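Local coordinates for beta-galacturonidase (Eisenbergiella tayi, PDB 6NCW), which probably hydrolyses terminal beta-galacturonides as a family 2 glycoside hydrolase, and binds galacturonate in its active site, at residues 41-44 and 48-51. Sequence-based numbering, arbitrary orientation.
Sequences GCWE and DTVS
Thr49 donates its hydroxyl to the backbone carbonyl of Trp43, and this bond ties together the loop that joins strand 35-39 to strand 55-63. Both strands belong to one antiparallel sheet of the N-terminal beta-sandwich domain of this glycoside hydrolase family 2 enzyme. The loop starts a short 3-10 turn at Trp43 and Glu44, then doubles back through 48-51.

The bond from Thr49 OG1 to Trp43 O is short, at 2.7 Å. The hydroxyl comes in from well off the carbonyl plane, tilted by 33°. Thr49 has OG1 between its backbone N and carbonyl carbon (chi1 43°), which turns the hydroxyl to the Trp43 carbonyl. Thr49 OG1 lies 3.6 Å from Trp43 CB, and the two side chains cross at about a right angle. Thr49 also packs on Phe23 and Thr25 of strand 19-26.

The Trp43 indole meets the other segment at an edge. Trp43 CD1 lies 3.6 Å from Thr49 O, which sits near the ring plane. NE1 donates to Tyr52 O, a bond from the ring that limits its rotation. The ring also meets that of Tyr52.

Glu44 uses mainly its backbone and the first carbons of its side chain. Glu44 CG is 3.7 Å from Val50 O. The chain then bends at chi2 (89°) and leads the carboxylate away from 48-51, where OE1 accepts a bond from Gly136 N. Val50 packs outward on Pro477 of a second subunit, so this loop also reaches a subunit interface.

Two CA-H...O contacts run in opposite directions between the backbones: Glu44 CA points to Thr49 O at 3.6 Å, and Val50 CA to Glu44 O at 3.2 Å.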
loop_
_atom_site.group_PDB
_atom_site.type_symbol
_atom_site.label_atom_id
_atom_site.label_comp_id
_atom_site.label_asym_id
_atom_site.label_seq_id
_atom_site.Cartn_x
_atom_site.Cartn_y
_atom_site.Cartn_z
ATOM N N GLY A 41 -29.537 2.744 1.339
ATOM C CA GLY A 41 -28.275 2.833 2.076
ATOM C C GLY A 41 -28.125 1.638 2.998
ATOM O O GLY A 41 -29.091 0.928 3.301
ATOM N N CYS A 42 -26.891 1.425 3.442
ATOM C CA CYS A 42 -26.596 0.420 4.458
ATOM C C CYS A 42 -25.966 1.122 5.641
ATOM O O CYS A 42 -25.068 1.949 5.457
ATOM C CB CYS A 42 -25.643 -0.659 3.928
ATOM S SG CYS A 42 -26.374 -1.613 2.606
ATOM N N TRP A 43 -26.415 0.788 6.854
ATOM C CA TRP A 43 -25.893 1.567 7.969
ATOM C C TRP A 43 -24.451 1.218 8.303
ATOM O O TRP A 43 -23.814 1.968 9.045
ATOM C CB TRP A 43 -26.776 1.421 9.207
ATOM C CG TRP A 43 -26.798 0.080 9.847
ATOM C CD1 TRP A 43 -25.723 -0.638 10.331
ATOM C CD2 TRP A 43 -27.957 -0.707 10.104
ATOM N NE1 TRP A 43 -26.159 -1.824 10.872
ATOM C CE2 TRP A 43 -27.524 -1.895 10.747
ATOM C CE3 TRP A 43 -29.329 -0.534 9.838
ATOM C CZ2 TRP A 43 -28.418 -2.909 11.136
ATOM C CZ3 TRP A 43 -30.216 -1.539 10.226
ATOM C CH2 TRP A 43 -29.751 -2.716 10.867
ATOM N N GLU A 44 -23.905 0.128 7.756
ATOM C CA GLU A 44 -22.481 -0.139 7.946
ATOM C C GLU A 44 -21.615 0.913 7.269
ATOM O O GLU A 44 -20.428 1.020 7.578
ATOM C CB GLU A 44 -22.113 -1.533 7.430
ATOM C CG GLU A 44 -22.571 -2.657 8.352
ATOM C CD GLU A 44 -23.979 -3.150 8.033
ATOM O OE1 GLU A 44 -24.740 -2.443 7.315
ATOM O OE2 GLU A 44 -24.326 -4.263 8.491
ATOM N N ASP A 48 -21.207 6.090 12.550
ATOM C CA ASP A 48 -21.442 5.616 13.914
ATOM C C ASP A 48 -21.947 4.179 13.981
ATOM O O ASP A 48 -22.084 3.635 15.082
ATOM C CB ASP A 48 -22.426 6.551 14.632
ATOM C CG ASP A 48 -21.935 7.987 14.651
ATOM O OD1 ASP A 48 -20.885 8.239 15.274
ATOM O OD2 ASP A 48 -22.560 8.851 14.005
ATOM N N THR A 49 -22.209 3.544 12.841
ATOM C CA THR A 49 -22.735 2.189 12.838
ATOM C C THR A 49 -21.938 1.275 11.895
ATOM O O THR A 49 -22.433 0.228 11.485
ATOM C CB THR A 49 -24.228 2.220 12.489
ATOM O OG1 THR A 49 -24.461 3.124 11.407
ATOM C CG2 THR A 49 -25.056 2.725 13.681
ATOM N N VAL A 50 -20.686 1.624 11.587
ATOM C CA VAL A 50 -19.842 0.755 10.752
ATOM C C VAL A 50 -19.791 -0.692 11.258
ATOM O O VAL A 50 -19.686 -1.626 10.456
ATOM C CB VAL A 50 -18.432 1.356 10.622
ATOM C CG1 VAL A 50 -18.503 2.696 9.899
ATOM C CG2 VAL A 50 -17.762 1.512 12.015
ATOM N N SER A 51 -19.917 -0.914 12.569
ATOM C CA SER A 51 -19.892 -2.266 13.139
ATOM C C SER A 51 -21.215 -2.704 13.780
ATOM O O SER A 51 -21.224 -3.682 14.530
ATOM C CB SER A 51 -18.788 -2.388 14.188
ATOM O OG SER A 51 -17.503 -2.227 13.612
#